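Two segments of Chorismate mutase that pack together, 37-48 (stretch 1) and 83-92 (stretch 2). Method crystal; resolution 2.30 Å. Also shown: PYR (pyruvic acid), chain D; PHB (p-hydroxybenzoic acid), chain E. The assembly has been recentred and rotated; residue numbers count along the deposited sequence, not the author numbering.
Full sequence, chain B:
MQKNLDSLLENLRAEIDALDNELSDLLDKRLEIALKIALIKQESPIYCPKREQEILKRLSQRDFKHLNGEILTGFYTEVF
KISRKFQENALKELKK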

# COMPACT_ATOMS: atom_id res chain seq x y z
N ILE B 37 12.07 -14.77 -3.46
CA ILE B 37 11.66 -15.20 -4.79
C ILE B 37 12.70 -14.85 -5.83
O ILE B 37 13.02 -15.66 -6.69
CB ILE B 37 10.30 -14.61 -5.20
CG1 ILE B 37 9.15 -15.28 -4.44
CG2 ILE B 37 10.04 -14.79 -6.70
CD1 ILE B 37 7.90 -14.43 -4.40
N ALA B 38 13.23 -13.63 -5.76
CA ALA B 38 14.22 -13.20 -6.75
C ALA B 38 15.39 -14.14 -6.79
O ALA B 38 15.88 -14.46 -7.87
CB ALA B 38 14.74 -11.82 -6.41
N LEU B 39 15.83 -14.56 -5.61
CA LEU B 39 17.03 -15.37 -5.44
C LEU B 39 16.84 -16.79 -5.93
O LEU B 39 17.76 -17.34 -6.52
CB LEU B 39 17.46 -15.41 -3.97
CG LEU B 39 17.94 -14.07 -3.39
CD1 LEU B 39 18.28 -14.20 -1.91
CD2 LEU B 39 19.14 -13.55 -4.17
N ILE B 40 15.67 -17.39 -5.70
CA ILE B 40 15.39 -18.71 -6.25
C ILE B 40 15.10 -18.69 -7.76
O ILE B 40 14.97 -19.74 -8.36
CB ILE B 40 14.23 -19.44 -5.52
CG1 ILE B 40 12.91 -18.72 -5.70
CG2 ILE B 40 14.53 -19.58 -4.03
CD1 ILE B 40 11.69 -19.55 -5.35
N LYS B 41 14.99 -17.53 -8.38
CA LYS B 41 14.72 -17.53 -9.82
C LYS B 41 15.83 -16.92 -10.64
O LYS B 41 16.35 -17.55 -11.56
CB LYS B 41 13.40 -16.84 -10.12
CG LYS B 41 12.19 -17.63 -9.66
CD LYS B 41 11.21 -17.89 -10.80
CE LYS B 41 10.70 -19.33 -10.77
NZ LYS B 41 10.62 -19.99 -12.10
N GLN B 42 16.21 -15.70 -10.30
CA GLN B 42 17.20 -14.96 -11.07
C GLN B 42 16.87 -15.03 -12.54
O GLN B 42 17.65 -15.57 -13.34
CB GLN B 42 18.59 -15.53 -10.84
CG GLN B 42 19.07 -15.29 -9.43
CD GLN B 42 19.61 -16.53 -8.78
OE1 GLN B 42 19.32 -17.65 -9.20
NE2 GLN B 42 20.41 -16.34 -7.74
N GLU B 43 15.70 -14.51 -12.88
CA GLU B 43 15.31 -14.30 -14.28
C GLU B 43 15.89 -12.99 -14.81
O GLU B 43 16.11 -12.05 -14.05
CB GLU B 43 13.79 -14.33 -14.43
CG GLU B 43 13.14 -15.68 -14.18
CD GLU B 43 13.84 -16.83 -14.90
OE1 GLU B 43 15.08 -16.82 -15.02
OE2 GLU B 43 13.13 -17.77 -15.34
N SER B 44 16.16 -12.95 -16.11
CA SER B 44 16.84 -11.80 -16.69
C SER B 44 16.07 -10.52 -16.34
O SER B 44 16.65 -9.62 -15.73
CB SER B 44 17.02 -11.96 -18.21
OG SER B 44 17.80 -13.10 -18.51
N PRO B 45 14.77 -10.46 -16.70
CA PRO B 45 13.75 -9.62 -16.06
C PRO B 45 12.88 -10.37 -15.03
O PRO B 45 12.73 -11.58 -15.06
CB PRO B 45 12.91 -9.15 -17.25
CG PRO B 45 12.96 -10.30 -18.19
CD PRO B 45 14.32 -10.93 -18.03
N ILE B 46 12.29 -9.59 -14.12
CA ILE B 46 11.56 -10.09 -12.96
C ILE B 46 10.07 -10.01 -13.27
O ILE B 46 9.24 -10.59 -12.56
CB ILE B 46 11.86 -9.19 -11.73
CG1 ILE B 46 13.33 -9.30 -11.34
CG2 ILE B 46 10.98 -9.55 -10.55
CD1 ILE B 46 13.76 -10.69 -10.93
N TYR B 47 9.74 -9.30 -14.34
CA TYR B 47 8.34 -9.02 -14.67
C TYR B 47 7.61 -10.33 -14.98
O TYR B 47 7.91 -10.98 -15.98
CB TYR B 47 8.30 -8.08 -15.88
CG TYR B 47 6.94 -7.50 -16.25
CD1 TYR B 47 5.99 -7.15 -15.30
CD2 TYR B 47 6.64 -7.25 -17.58
CE1 TYR B 47 4.78 -6.60 -15.67
CE2 TYR B 47 5.44 -6.69 -17.96
CZ TYR B 47 4.51 -6.38 -17.01
OH TYR B 47 3.31 -5.83 -17.41
N CYS B 48 6.68 -10.71 -14.10
CA CYS B 48 5.71 -11.78 -14.39
C CYS B 48 4.27 -11.22 -14.45
O CYS B 48 3.53 -11.27 -13.45
CB CYS B 48 5.82 -12.96 -13.41
SG CYS B 48 4.86 -14.39 -13.98
N SER B 83 8.14 -3.54 -5.78
CA SER B 83 8.64 -4.92 -5.68
C SER B 83 9.59 -5.33 -6.81
O SER B 83 10.61 -5.98 -6.55
CB SER B 83 7.45 -5.88 -5.59
OG SER B 83 7.88 -7.22 -5.44
N ARG B 84 9.25 -4.96 -8.04
CA ARG B 84 10.05 -5.28 -9.23
C ARG B 84 11.42 -4.61 -9.19
O ARG B 84 12.44 -5.27 -9.37
CB ARG B 84 9.34 -4.80 -10.50
CG ARG B 84 9.00 -5.89 -11.50
CD ARG B 84 8.41 -5.30 -12.77
NE ARG B 84 6.96 -5.24 -12.65
CZ ARG B 84 6.22 -4.13 -12.81
NH1 ARG B 84 6.79 -2.97 -13.14
NH2 ARG B 84 4.90 -4.19 -12.65
N LYS B 85 11.43 -3.30 -9.01
CA LYS B 85 12.68 -2.54 -8.89
C LYS B 85 13.56 -3.08 -7.75
O LYS B 85 14.78 -3.21 -7.89
CB LYS B 85 12.39 -1.05 -8.66
CG LYS B 85 12.24 -0.24 -9.96
CD LYS B 85 11.21 0.89 -9.88
CE LYS B 85 11.36 1.72 -8.60
NZ LYS B 85 10.96 3.16 -8.70
N PHE B 86 12.94 -3.40 -6.62
CA PHE B 86 13.67 -3.88 -5.47
C PHE B 86 14.40 -5.20 -5.79
O PHE B 86 15.60 -5.35 -5.50
CB PHE B 86 12.72 -4.05 -4.28
CG PHE B 86 13.32 -4.82 -3.14
CD1 PHE B 86 14.34 -4.28 -2.39
CD2 PHE B 86 12.85 -6.08 -2.82
CE1 PHE B 86 14.89 -4.99 -1.35
CE2 PHE B 86 13.39 -6.79 -1.77
CZ PHE B 86 14.41 -6.25 -1.03
N GLN B 87 13.66 -6.13 -6.42
CA GLN B 87 14.19 -7.44 -6.82
C GLN B 87 15.35 -7.30 -7.82
O GLN B 87 16.39 -7.97 -7.69
CB GLN B 87 13.09 -8.29 -7.45
CG GLN B 87 12.15 -8.95 -6.45
CD GLN B 87 10.98 -9.66 -7.13
OE1 GLN B 87 10.03 -9.02 -7.57
NE2 GLN B 87 11.03 -10.97 -7.19
N GLU B 88 15.16 -6.43 -8.81
CA GLU B 88 16.20 -6.10 -9.78
C GLU B 88 17.46 -5.62 -9.10
O GLU B 88 18.54 -6.12 -9.39
CB GLU B 88 15.74 -5.00 -10.75
CG GLU B 88 14.50 -5.35 -11.57
CD GLU B 88 14.74 -6.40 -12.65
OE1 GLU B 88 15.88 -6.89 -12.80
OE2 GLU B 88 13.76 -6.75 -13.34
N ASN B 89 17.32 -4.65 -8.21
CA ASN B 89 18.47 -4.08 -7.53
C ASN B 89 19.13 -5.10 -6.67
O ASN B 89 20.32 -5.22 -6.70
CB ASN B 89 18.08 -2.87 -6.71
CG ASN B 89 17.67 -1.71 -7.58
OD1 ASN B 89 18.35 -1.36 -8.56
ND2 ASN B 89 16.56 -1.09 -7.23
N ALA B 90 18.35 -5.87 -5.93
CA ALA B 90 18.92 -6.98 -5.16
C ALA B 90 19.78 -7.90 -6.02
O ALA B 90 20.91 -8.23 -5.64
CB ALA B 90 17.82 -7.77 -4.47
N LEU B 91 19.27 -8.31 -7.19
CA LEU B 91 20.00 -9.19 -8.10
C LEU B 91 21.25 -8.55 -8.73
O LEU B 91 22.22 -9.25 -9.05
CB LEU B 91 19.10 -9.70 -9.23
CG LEU B 91 18.05 -10.76 -8.92
CD1 LEU B 91 17.36 -11.19 -10.19
CD2 LEU B 91 18.66 -11.96 -8.20
N LYS B 92 21.22 -7.24 -8.93
CA LYS B 92 22.38 -6.52 -9.48
C LYS B 92 23.55 -6.55 -8.52
O LYS B 92 24.68 -6.74 -8.97
CB LYS B 92 22.04 -5.06 -9.76
CG LYS B 92 21.31 -4.86 -11.08
CD LYS B 92 21.05 -3.39 -11.37
CE LYS B 92 20.70 -3.17 -12.84
NZ LYS B 92 20.04 -1.86 -13.09
C PYR D . 6.78 -13.57 -8.55
O PYR D . 6.75 -13.83 -9.78
OXT PYR D . 6.04 -14.20 -7.76
CA PYR D . 7.71 -12.53 -8.07
O3 PYR D . 8.63 -12.15 -8.78
CB PYR D . 7.53 -11.94 -6.70
C1' PHB E . 5.05 -9.85 -6.28
O1' PHB E . 3.86 -10.04 -5.97
O2' PHB E . 5.96 -9.80 -5.41
C1 PHB E . 5.39 -9.69 -7.73
C2 PHB E . 6.52 -8.97 -8.14
C3 PHB E . 6.82 -8.83 -9.50
C4 PHB E . 5.98 -9.41 -10.45
C5 PHB E . 4.85 -10.12 -10.04
C6 PHB E . 4.56 -10.26 -8.69
O4 PHB E . 6.25 -9.28 -11.77

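The apolar centre of the contact is built around Leu91, whose CA-to-CB bond points toward the other stretch. Its CD1 lies 3.7 Å from CD1 of Ile46, its CG 4.3 Å from CB of Ala38, and its CD2 3.6 Å from CG of Gln42, an aliphatic part of an otherwise polar side chain. Ala38 suits its place because a lone methyl lets the backbones come close: its CA is 5.8 Å from CA of Gln87, although the helix axes, inclined at 52°, stay 9.8 Å apart at closest approach. By Gln42 the backbone has left helical phi/psi, with a positive phi, and the loop that follows brings Ile46 back against the second helix, beside Arg84, Gln87 and Leu91.

Gln87 joins this packing to the ligands. Its CG rests 3.9 Å from CB of Ala38, while its amide NE2 donates a hydrogen bond to O3 of pyruvate, 3.1 Å away. Farther out, the Glu88 carboxylate meets a backbone amide of the loop: Ile46 N donates to Glu88 OE2 at 3.3 Å, a long and bent hydrogen bond, and the one direct hydrogen bond between the stretches. At the exposed edge, Tyr47 CE1 lies over one face of the flat Arg84 guanidinium, with Tyr47 CD1 3.4 Å from Arg84 NE. A delocalised cation can lie against electron-rich ring carbons while its N-H groups bond in its own plane, as Arg84 NE and NH2 do elsewhere in the structure.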